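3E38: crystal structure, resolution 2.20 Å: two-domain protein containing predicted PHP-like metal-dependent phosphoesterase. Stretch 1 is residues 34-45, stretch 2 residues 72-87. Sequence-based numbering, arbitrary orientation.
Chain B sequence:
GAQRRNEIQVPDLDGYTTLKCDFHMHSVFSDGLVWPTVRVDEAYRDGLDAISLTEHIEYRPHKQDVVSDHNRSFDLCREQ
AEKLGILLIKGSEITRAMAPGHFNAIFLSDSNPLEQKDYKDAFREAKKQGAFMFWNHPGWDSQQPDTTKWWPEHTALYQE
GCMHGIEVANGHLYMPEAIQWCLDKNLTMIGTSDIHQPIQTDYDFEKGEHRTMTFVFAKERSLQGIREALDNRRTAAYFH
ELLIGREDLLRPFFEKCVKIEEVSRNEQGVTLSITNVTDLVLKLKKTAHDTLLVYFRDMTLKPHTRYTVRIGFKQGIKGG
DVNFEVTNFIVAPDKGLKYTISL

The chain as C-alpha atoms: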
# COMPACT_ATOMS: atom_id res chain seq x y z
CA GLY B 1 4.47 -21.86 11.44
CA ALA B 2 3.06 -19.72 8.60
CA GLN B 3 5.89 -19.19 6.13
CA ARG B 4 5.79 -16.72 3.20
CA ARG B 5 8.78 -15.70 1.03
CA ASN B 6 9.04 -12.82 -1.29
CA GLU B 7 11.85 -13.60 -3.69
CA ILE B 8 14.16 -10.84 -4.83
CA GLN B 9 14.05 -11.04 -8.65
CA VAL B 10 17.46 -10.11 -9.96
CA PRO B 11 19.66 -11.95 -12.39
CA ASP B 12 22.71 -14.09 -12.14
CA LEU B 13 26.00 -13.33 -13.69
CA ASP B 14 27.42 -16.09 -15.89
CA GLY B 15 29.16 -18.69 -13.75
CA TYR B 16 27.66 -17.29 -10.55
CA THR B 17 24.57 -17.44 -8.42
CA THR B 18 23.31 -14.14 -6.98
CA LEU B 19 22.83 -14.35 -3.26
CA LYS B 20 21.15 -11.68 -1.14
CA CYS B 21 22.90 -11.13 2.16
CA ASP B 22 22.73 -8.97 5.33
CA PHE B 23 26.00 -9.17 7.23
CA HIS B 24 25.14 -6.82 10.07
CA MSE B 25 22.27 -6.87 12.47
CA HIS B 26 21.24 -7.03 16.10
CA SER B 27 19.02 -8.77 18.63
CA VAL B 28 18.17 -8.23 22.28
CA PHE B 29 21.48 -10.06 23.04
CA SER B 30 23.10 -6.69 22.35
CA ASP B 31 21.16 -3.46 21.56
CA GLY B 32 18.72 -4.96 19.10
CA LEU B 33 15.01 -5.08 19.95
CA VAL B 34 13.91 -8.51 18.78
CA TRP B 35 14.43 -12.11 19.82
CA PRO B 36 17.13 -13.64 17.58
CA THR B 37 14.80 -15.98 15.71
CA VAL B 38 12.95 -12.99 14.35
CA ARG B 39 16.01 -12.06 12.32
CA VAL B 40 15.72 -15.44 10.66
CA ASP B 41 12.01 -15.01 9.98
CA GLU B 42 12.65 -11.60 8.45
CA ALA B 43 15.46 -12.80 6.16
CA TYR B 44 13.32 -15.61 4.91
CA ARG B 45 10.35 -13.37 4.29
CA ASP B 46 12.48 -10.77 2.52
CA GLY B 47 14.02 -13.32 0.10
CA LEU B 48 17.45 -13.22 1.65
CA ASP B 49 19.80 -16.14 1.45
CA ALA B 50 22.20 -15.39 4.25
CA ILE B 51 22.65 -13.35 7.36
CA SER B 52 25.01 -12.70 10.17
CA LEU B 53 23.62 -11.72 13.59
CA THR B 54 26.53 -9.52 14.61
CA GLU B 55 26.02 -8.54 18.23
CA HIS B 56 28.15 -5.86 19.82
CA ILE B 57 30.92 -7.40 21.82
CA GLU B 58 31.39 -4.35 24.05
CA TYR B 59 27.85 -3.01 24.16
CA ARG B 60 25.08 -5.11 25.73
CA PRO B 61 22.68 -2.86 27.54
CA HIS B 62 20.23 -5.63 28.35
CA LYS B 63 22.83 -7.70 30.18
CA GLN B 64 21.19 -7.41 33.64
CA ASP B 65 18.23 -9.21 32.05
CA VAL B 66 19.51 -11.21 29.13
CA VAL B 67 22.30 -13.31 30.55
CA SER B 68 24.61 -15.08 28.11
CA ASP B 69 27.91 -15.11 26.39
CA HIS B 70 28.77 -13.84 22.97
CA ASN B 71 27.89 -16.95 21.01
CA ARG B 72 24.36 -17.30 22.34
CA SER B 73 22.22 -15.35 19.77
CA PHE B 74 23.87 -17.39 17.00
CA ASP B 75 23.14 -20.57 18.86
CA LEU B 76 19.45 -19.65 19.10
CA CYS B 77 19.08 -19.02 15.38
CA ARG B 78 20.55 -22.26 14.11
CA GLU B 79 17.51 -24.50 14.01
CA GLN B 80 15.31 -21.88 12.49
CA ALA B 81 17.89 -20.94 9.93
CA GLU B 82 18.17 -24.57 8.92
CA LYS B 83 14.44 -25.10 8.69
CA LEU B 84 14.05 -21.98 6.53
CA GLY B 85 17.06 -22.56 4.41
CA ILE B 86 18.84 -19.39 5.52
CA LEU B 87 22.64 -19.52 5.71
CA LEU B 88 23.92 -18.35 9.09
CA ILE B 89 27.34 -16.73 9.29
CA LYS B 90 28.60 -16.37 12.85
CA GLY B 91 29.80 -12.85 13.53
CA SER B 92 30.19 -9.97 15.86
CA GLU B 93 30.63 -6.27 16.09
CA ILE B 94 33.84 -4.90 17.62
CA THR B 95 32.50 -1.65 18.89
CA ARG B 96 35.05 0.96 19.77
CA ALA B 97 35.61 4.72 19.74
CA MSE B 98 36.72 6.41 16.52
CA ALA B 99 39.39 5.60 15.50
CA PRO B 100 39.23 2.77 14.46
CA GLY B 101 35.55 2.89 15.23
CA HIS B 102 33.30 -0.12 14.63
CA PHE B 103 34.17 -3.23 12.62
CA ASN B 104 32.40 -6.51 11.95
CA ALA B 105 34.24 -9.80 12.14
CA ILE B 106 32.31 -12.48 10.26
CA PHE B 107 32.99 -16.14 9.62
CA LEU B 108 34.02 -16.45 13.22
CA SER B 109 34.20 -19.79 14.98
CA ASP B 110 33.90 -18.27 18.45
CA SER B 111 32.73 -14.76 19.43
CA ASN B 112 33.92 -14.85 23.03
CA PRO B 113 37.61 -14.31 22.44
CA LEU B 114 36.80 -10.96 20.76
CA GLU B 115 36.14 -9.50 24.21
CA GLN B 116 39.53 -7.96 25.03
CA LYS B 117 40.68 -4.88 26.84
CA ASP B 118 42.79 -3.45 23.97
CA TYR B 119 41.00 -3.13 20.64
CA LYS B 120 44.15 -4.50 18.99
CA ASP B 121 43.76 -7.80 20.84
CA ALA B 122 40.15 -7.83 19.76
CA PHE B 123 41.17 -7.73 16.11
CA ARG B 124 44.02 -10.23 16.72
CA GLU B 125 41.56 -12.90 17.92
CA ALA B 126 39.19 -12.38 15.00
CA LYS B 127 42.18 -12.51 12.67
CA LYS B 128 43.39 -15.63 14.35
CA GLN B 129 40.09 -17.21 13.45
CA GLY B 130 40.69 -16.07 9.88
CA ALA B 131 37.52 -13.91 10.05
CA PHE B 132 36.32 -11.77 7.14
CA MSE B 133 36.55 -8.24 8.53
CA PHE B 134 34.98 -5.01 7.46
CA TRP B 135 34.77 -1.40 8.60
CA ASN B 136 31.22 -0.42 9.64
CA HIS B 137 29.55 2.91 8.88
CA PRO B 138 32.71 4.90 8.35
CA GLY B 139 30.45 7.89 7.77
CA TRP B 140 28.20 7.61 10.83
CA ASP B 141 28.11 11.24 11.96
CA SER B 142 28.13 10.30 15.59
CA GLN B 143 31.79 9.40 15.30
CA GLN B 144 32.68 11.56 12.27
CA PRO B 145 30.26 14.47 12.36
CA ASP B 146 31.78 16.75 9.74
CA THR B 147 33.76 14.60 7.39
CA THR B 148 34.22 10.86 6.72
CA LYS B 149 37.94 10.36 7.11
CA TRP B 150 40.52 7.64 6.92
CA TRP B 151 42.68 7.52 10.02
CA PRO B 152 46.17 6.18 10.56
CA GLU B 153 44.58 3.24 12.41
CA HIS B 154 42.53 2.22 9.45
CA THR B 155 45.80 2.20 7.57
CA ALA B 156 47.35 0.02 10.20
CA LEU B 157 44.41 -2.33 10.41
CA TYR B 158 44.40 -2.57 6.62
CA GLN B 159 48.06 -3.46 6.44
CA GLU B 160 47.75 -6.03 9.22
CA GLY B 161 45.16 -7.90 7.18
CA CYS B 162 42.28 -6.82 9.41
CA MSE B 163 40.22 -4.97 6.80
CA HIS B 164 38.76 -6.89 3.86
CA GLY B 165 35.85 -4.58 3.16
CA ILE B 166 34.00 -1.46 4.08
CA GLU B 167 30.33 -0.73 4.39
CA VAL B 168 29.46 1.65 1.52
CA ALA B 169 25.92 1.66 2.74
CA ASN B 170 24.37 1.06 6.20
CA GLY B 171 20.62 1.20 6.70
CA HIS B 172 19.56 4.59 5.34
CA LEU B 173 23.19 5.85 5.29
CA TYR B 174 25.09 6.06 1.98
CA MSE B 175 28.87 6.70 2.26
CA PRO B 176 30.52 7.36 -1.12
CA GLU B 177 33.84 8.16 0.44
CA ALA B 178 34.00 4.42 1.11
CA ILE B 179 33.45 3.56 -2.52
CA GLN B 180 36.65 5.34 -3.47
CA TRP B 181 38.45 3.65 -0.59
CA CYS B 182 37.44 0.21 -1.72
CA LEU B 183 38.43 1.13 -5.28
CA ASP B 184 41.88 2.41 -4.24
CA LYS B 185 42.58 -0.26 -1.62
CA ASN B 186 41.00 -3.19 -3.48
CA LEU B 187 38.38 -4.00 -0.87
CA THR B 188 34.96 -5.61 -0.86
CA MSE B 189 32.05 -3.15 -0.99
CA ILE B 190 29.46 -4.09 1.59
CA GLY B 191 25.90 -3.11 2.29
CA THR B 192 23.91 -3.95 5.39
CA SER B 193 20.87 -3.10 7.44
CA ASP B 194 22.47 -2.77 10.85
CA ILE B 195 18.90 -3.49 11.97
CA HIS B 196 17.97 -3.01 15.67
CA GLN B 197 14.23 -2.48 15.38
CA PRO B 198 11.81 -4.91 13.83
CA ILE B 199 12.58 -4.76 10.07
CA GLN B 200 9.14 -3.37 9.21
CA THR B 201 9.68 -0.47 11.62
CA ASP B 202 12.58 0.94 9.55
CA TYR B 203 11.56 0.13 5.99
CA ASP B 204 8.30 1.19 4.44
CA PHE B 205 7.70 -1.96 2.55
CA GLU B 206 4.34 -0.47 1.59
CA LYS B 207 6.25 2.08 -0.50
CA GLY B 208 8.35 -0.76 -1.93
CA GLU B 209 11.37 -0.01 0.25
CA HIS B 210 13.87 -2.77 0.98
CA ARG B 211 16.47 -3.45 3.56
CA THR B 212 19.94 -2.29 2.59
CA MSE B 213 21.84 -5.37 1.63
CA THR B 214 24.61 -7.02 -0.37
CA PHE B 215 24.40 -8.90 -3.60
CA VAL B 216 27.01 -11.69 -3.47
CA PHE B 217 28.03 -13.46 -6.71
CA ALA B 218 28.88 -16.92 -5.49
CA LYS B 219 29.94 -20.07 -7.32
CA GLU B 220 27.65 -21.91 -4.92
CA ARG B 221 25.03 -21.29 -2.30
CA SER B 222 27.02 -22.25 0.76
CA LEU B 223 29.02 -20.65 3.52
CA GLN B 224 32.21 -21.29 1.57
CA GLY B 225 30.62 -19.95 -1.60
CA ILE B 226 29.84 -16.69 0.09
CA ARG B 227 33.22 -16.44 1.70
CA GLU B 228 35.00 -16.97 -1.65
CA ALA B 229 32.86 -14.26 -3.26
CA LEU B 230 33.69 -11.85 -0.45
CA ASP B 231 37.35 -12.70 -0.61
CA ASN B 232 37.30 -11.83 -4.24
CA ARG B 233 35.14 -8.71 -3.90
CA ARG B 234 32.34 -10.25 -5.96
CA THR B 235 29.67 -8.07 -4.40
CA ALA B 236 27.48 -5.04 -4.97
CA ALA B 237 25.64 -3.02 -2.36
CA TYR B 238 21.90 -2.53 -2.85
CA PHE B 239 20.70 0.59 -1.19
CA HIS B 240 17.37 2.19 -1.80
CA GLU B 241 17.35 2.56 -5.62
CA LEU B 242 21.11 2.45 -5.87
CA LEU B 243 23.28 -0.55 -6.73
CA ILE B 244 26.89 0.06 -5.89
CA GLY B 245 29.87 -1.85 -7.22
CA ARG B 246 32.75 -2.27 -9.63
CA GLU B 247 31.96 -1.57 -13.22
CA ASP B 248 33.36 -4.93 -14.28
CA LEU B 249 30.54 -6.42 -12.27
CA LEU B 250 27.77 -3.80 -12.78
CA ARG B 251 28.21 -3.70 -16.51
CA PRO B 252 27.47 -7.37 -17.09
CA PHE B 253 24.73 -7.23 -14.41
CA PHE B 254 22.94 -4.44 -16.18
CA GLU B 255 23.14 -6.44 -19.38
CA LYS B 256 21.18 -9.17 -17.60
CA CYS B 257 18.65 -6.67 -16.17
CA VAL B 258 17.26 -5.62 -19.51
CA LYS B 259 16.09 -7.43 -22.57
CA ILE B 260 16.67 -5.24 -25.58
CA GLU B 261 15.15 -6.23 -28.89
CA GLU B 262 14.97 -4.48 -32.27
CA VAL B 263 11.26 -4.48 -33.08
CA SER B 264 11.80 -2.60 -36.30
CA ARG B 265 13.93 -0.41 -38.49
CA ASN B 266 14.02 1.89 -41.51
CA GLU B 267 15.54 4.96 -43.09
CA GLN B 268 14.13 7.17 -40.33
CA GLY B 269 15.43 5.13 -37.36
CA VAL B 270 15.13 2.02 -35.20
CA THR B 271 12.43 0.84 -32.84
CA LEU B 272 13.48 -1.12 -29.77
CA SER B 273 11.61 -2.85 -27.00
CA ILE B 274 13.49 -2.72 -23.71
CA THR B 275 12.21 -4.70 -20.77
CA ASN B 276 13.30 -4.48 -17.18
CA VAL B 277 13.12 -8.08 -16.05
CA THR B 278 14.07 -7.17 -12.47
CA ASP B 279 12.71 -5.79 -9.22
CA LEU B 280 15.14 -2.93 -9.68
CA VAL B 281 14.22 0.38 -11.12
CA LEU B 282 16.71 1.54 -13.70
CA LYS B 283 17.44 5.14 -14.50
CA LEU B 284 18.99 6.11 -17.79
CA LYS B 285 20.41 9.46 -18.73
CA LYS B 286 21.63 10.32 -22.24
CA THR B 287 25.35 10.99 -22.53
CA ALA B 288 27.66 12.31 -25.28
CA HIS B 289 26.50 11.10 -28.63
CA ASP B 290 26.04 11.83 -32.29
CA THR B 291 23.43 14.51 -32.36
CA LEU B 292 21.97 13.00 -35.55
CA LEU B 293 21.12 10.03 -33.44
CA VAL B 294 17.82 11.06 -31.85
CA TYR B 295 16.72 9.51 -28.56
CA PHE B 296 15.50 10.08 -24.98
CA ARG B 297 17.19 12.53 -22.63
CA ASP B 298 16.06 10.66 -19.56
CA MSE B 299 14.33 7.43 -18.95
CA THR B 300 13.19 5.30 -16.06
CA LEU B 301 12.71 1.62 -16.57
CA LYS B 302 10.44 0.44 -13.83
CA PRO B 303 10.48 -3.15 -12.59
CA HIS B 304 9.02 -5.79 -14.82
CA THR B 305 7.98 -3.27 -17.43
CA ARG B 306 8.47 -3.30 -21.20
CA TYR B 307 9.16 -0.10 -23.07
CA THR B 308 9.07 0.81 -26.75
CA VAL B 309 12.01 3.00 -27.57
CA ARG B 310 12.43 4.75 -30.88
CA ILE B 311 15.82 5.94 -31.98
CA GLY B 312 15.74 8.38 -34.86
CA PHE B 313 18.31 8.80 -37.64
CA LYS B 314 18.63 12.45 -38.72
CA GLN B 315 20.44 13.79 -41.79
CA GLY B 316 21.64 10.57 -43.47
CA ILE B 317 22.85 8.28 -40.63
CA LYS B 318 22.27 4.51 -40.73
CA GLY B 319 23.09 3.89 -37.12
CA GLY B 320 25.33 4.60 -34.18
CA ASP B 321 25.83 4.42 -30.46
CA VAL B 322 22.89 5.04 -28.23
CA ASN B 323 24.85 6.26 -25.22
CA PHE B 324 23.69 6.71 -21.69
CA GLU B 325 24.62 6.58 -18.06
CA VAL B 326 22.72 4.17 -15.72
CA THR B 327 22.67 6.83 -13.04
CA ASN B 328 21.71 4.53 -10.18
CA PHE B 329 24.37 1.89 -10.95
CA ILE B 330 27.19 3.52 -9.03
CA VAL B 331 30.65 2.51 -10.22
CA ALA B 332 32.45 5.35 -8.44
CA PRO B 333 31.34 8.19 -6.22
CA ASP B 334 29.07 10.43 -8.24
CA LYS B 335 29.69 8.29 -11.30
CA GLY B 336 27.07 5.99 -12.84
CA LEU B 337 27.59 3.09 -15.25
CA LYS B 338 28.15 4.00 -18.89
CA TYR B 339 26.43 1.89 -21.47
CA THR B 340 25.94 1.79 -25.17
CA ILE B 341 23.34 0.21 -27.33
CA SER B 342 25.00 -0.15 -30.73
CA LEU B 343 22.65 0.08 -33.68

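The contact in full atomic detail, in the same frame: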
# COMPACT_ATOMS: atom_id res chain seq x y z
N VAL B 34 14.64 -7.26 19.05
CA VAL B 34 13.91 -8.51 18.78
C VAL B 34 14.65 -9.75 19.25
O VAL B 34 15.89 -9.78 19.38
CB VAL B 34 13.62 -8.65 17.26
CG1 VAL B 34 12.70 -7.51 16.79
CG2 VAL B 34 14.94 -8.73 16.38
N TRP B 35 13.87 -10.79 19.51
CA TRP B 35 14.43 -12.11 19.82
C TRP B 35 15.20 -12.64 18.58
O TRP B 35 14.78 -12.40 17.46
CB TRP B 35 13.32 -13.05 20.23
CG TRP B 35 13.84 -14.29 20.75
CD1 TRP B 35 13.83 -15.47 20.15
CD2 TRP B 35 14.43 -14.50 22.05
NE1 TRP B 35 14.40 -16.42 20.95
CE2 TRP B 35 14.78 -15.85 22.13
CE3 TRP B 35 14.73 -13.65 23.13
CZ2 TRP B 35 15.38 -16.42 23.27
CZ3 TRP B 35 15.36 -14.22 24.26
CH2 TRP B 35 15.67 -15.58 24.31
N PRO B 36 16.31 -13.38 18.79
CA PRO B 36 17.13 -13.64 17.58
C PRO B 36 16.45 -14.36 16.46
O PRO B 36 16.79 -14.10 15.33
CB PRO B 36 18.30 -14.46 18.13
CG PRO B 36 18.45 -13.92 19.53
CD PRO B 36 17.01 -13.84 20.01
N THR B 37 15.43 -15.18 16.76
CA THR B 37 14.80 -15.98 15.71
C THR B 37 14.01 -15.08 14.74
O THR B 37 13.82 -15.38 13.56
CB THR B 37 13.99 -17.09 16.30
OG1 THR B 37 13.06 -16.55 17.22
CG2 THR B 37 14.95 -18.05 17.03
N VAL B 38 13.66 -13.92 15.21
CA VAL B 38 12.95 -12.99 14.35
C VAL B 38 13.84 -12.60 13.19
O VAL B 38 13.34 -12.36 12.09
CB VAL B 38 12.56 -11.71 15.12
CG1 VAL B 38 11.91 -10.69 14.22
CG2 VAL B 38 11.66 -12.06 16.25
N ARG B 39 15.14 -12.50 13.42
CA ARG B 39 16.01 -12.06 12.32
C ARG B 39 16.02 -13.09 11.19
O ARG B 39 16.29 -12.76 10.03
CB ARG B 39 17.46 -11.77 12.75
CG ARG B 39 17.65 -10.59 13.69
CD ARG B 39 17.04 -9.33 13.12
NE ARG B 39 17.26 -8.19 14.00
CZ ARG B 39 16.47 -7.11 14.05
NH1 ARG B 39 15.39 -7.03 13.28
NH2 ARG B 39 16.76 -6.12 14.88
N VAL B 40 15.69 -14.32 11.57
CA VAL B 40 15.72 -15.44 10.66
C VAL B 40 14.42 -15.41 9.89
O VAL B 40 14.40 -15.65 8.70
CB VAL B 40 15.95 -16.85 11.36
CG1 VAL B 40 15.83 -17.99 10.31
CG2 VAL B 40 17.32 -16.92 12.10
N ASP B 41 13.33 -15.15 10.61
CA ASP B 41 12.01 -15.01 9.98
C ASP B 41 12.00 -13.89 8.95
O ASP B 41 11.40 -14.02 7.89
CB ASP B 41 10.95 -14.65 10.99
CG ASP B 41 10.70 -15.76 11.98
OD1 ASP B 41 10.87 -16.91 11.55
OD2 ASP B 41 10.38 -15.45 13.15
N GLU B 42 12.62 -12.78 9.31
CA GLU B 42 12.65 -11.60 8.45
C GLU B 42 13.42 -11.85 7.18
O GLU B 42 12.98 -11.47 6.10
CB GLU B 42 13.27 -10.43 9.16
CG GLU B 42 12.42 -9.92 10.36
CD GLU B 42 13.15 -8.84 11.17
OE1 GLU B 42 14.42 -8.78 11.13
OE2 GLU B 42 12.47 -8.08 11.87
N ALA B 43 14.56 -12.51 7.31
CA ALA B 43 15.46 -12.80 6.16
C ALA B 43 14.74 -13.68 5.18
O ALA B 43 14.70 -13.43 3.99
CB ALA B 43 16.78 -13.45 6.61
N TYR B 44 14.10 -14.70 5.72
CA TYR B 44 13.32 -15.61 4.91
C TYR B 44 12.29 -14.83 4.11
O TYR B 44 12.19 -14.89 2.88
CB TYR B 44 12.59 -16.64 5.80
CG TYR B 44 11.81 -17.62 5.00
CD1 TYR B 44 12.46 -18.52 4.17
CD2 TYR B 44 10.42 -17.63 5.02
CE1 TYR B 44 11.75 -19.42 3.41
CE2 TYR B 44 9.69 -18.55 4.26
CZ TYR B 44 10.39 -19.44 3.46
OH TYR B 44 9.76 -20.37 2.69
N ARG B 45 11.48 -14.13 4.87
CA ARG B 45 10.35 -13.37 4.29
C ARG B 45 10.79 -12.40 3.20
O ARG B 45 10.13 -12.26 2.17
CB ARG B 45 9.58 -12.65 5.39
CG ARG B 45 8.27 -12.10 4.96
CD ARG B 45 7.37 -11.74 6.19
NE ARG B 45 7.99 -10.76 7.07
CZ ARG B 45 8.27 -10.93 8.36
NH1 ARG B 45 7.93 -12.05 8.99
NH2 ARG B 45 8.86 -9.94 9.01
N ARG B 72 25.76 -16.87 22.11
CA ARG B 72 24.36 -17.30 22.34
C ARG B 72 23.28 -16.89 21.26
O ARG B 72 22.39 -17.68 20.95
CB ARG B 72 23.94 -16.86 23.74
CG ARG B 72 22.57 -17.32 24.19
CD ARG B 72 22.44 -18.78 24.27
NE ARG B 72 21.13 -19.12 24.83
CZ ARG B 72 20.54 -20.30 24.74
NH1 ARG B 72 21.13 -21.28 24.09
NH2 ARG B 72 19.33 -20.48 25.28
N SER B 73 23.30 -15.68 20.71
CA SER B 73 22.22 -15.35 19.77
C SER B 73 22.36 -16.21 18.50
O SER B 73 21.40 -16.69 17.94
CB SER B 73 22.15 -13.86 19.48
OG SER B 73 23.37 -13.39 19.02
N PHE B 74 23.59 -16.50 18.13
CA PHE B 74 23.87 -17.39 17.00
C PHE B 74 23.32 -18.77 17.29
O PHE B 74 22.66 -19.41 16.50
CB PHE B 74 25.39 -17.45 16.73
CG PHE B 74 25.82 -18.52 15.76
CD1 PHE B 74 25.90 -18.26 14.39
CD2 PHE B 74 26.22 -19.76 16.22
CE1 PHE B 74 26.30 -19.20 13.51
CE2 PHE B 74 26.64 -20.71 15.35
CZ PHE B 74 26.66 -20.45 13.98
N ASP B 75 23.57 -19.24 18.48
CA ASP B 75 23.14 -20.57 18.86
C ASP B 75 21.64 -20.69 18.71
O ASP B 75 21.10 -21.70 18.26
CB ASP B 75 23.55 -20.90 20.31
CG ASP B 75 25.06 -21.17 20.48
OD1 ASP B 75 25.85 -21.19 19.49
OD2 ASP B 75 25.46 -21.37 21.65
N LEU B 76 20.95 -19.63 19.10
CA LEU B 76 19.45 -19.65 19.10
C LEU B 76 18.82 -19.61 17.72
O LEU B 76 17.65 -19.96 17.54
CB LEU B 76 18.92 -18.45 19.90
CG LEU B 76 19.10 -18.55 21.41
CD1 LEU B 76 18.89 -17.23 22.10
CD2 LEU B 76 18.11 -19.64 21.95
N CYS B 77 19.59 -19.18 16.74
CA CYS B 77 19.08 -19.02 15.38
C CYS B 77 19.26 -20.23 14.50
O CYS B 77 18.64 -20.34 13.46
CB CYS B 77 19.84 -17.87 14.67
SG CYS B 77 19.38 -16.29 15.28
N ARG B 78 20.11 -21.13 14.94
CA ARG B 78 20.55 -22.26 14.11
C ARG B 78 19.45 -23.18 13.58
O ARG B 78 19.41 -23.51 12.43
CB ARG B 78 21.59 -23.08 14.87
CG ARG B 78 22.89 -22.27 15.13
CD ARG B 78 24.07 -23.14 15.63
NE ARG B 78 24.63 -23.86 14.50
CZ ARG B 78 25.81 -24.47 14.45
NH1 ARG B 78 26.63 -24.48 15.50
NH2 ARG B 78 26.17 -25.07 13.33
N GLU B 79 18.54 -23.56 14.43
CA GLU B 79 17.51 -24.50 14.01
C GLU B 79 16.57 -23.86 13.04
O GLU B 79 16.15 -24.46 12.06
CB GLU B 79 16.70 -24.97 15.21
CG GLU B 79 15.52 -25.81 14.89
CD GLU B 79 14.71 -26.16 16.15
OE1 GLU B 79 15.17 -25.82 17.27
OE2 GLU B 79 13.62 -26.78 16.01
N GLN B 80 16.25 -22.61 13.31
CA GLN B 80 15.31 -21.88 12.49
C GLN B 80 15.93 -21.65 11.13
O GLN B 80 15.27 -21.77 10.12
CB GLN B 80 14.92 -20.53 13.12
CG GLN B 80 13.71 -19.84 12.45
CD GLN B 80 12.41 -20.63 12.66
OE1 GLN B 80 12.43 -21.80 13.08
NE2 GLN B 80 11.27 -20.00 12.39
N ALA B 81 17.21 -21.30 11.14
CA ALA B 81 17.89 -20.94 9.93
C ALA B 81 17.93 -22.16 9.02
O ALA B 81 17.78 -22.09 7.81
CB ALA B 81 19.30 -20.41 10.21
N GLU B 82 18.07 -23.31 9.65
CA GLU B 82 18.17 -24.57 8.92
C GLU B 82 16.82 -24.87 8.32
O GLU B 82 16.71 -25.16 7.13
CB GLU B 82 18.61 -25.72 9.84
CG GLU B 82 18.57 -27.13 9.21
CD GLU B 82 18.95 -28.22 10.21
N LYS B 83 15.80 -24.78 9.15
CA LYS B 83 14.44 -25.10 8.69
C LYS B 83 14.07 -24.20 7.53
O LYS B 83 13.44 -24.64 6.62
CB LYS B 83 13.35 -24.95 9.77
CG LYS B 83 13.49 -25.83 11.01
N LEU B 84 14.53 -22.96 7.52
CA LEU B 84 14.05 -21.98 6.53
C LEU B 84 15.02 -21.76 5.42
O LEU B 84 14.85 -20.86 4.57
CB LEU B 84 13.74 -20.63 7.19
CG LEU B 84 12.55 -20.66 8.16
CD1 LEU B 84 12.32 -19.26 8.69
CD2 LEU B 84 11.30 -21.19 7.52
N GLY B 85 16.05 -22.59 5.45
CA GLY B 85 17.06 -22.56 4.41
C GLY B 85 17.88 -21.31 4.31
O GLY B 85 18.42 -21.00 3.26
N ILE B 86 17.98 -20.59 5.42
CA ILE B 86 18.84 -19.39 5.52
C ILE B 86 20.21 -19.80 6.04
O ILE B 86 20.31 -20.58 7.00
CB ILE B 86 18.25 -18.28 6.46
CG1 ILE B 86 16.81 -17.94 6.06
CG2 ILE B 86 19.15 -17.01 6.51
CD1 ILE B 86 16.58 -17.65 4.59
N LEU B 87 21.24 -19.31 5.36
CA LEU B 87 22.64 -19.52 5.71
C LEU B 87 23.02 -18.56 6.82
O LEU B 87 22.82 -17.35 6.68
CB LEU B 87 23.60 -19.29 4.50
CG LEU B 87 23.46 -20.21 3.26
CD1 LEU B 87 24.36 -19.74 2.11
CD2 LEU B 87 23.72 -21.69 3.57

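Two helices, 36-45 and 72-83, pack side by side and run in roughly the same direction. Their N-to-C directions differ by 38°, and their axes approach to 8.5 Å. The backbones come nearest where Thr37 faces Cys77, with the two CA atoms 5.3 Å apart. Farther along, Val40 CA lies 6.0 Å from Ala81 CA, and Tyr44 CA lies 6.6 Å from Leu84 CA. The contact buries 675 Å², counting both sides, and is mostly apolar.

Val40 is the central bump. Its CA-to-CB bond points toward the second helix, and the second stretch covers more of Val40 than of any other residue in the first stretch. It fills a hollow lined by Cys77, Gln80, Ala81 and Leu84. Val40 CG2 sits 3.7 Å from Cys77 CB. Val40 CG1 reaches 3.5 Å from Gln80 CG. Ala81 CB points sideways, and Val40 CG1 lies nearer Ala81 CA, at 3.6 Å, than Ala81 CB, at 4.2 Å.

At the N-terminal end, Pro36 meets Ser73, Leu76 and Cys77. Pro36 CG is 3.7 Å from Ser73 CB, and Pro36 CB is 3.6 Å from Cys77 SG. Leu76 is the answering bump from the second helix. Its CD1 packs 3.8 Å from Trp35 CZ2, obliquely to the indole ring, and 4.2 Å from Pro36 CG. Thr37 CG2 also touches the backbone here, 3.3 Å from Leu76 O. This is a methyl against a carbonyl.

At the other end, Tyr44 rests against Leu84 and Ile86. Leu84 CD2 lies over one face of the ring, 4.2 Å from the Tyr44 ring centroid and only 3° off the normal. This is a CH-pi contact, with the methyl almost centred on the aromatic face. Ile86 CD1 lies at the ring edge, 4.2 Å from Tyr44 CD1. Between Leu84 and Ile86, Gly85 has a positive phi of 65°, which favours glycine. The chain then places Ile86 with its CB toward the first helix. A backbone hydrogen bond from Ile86 N to Ala81 O, 2.8 Å, ties it back to its own helix, 72-83. Ile86 CG2 also reaches Ala43 CB at 4.3 Å.

One hydrogen bond crosses the contact. Gln80 NE2 donates to Asp41 OD1 at 3.2 Å, with a nearly straight N-H...O angle of 166°. The amide meets a carboxylate beside the apolar packing of Val40 and Leu84. The same Asp41 OD1 lies 4.0 Å from Leu84 CD1.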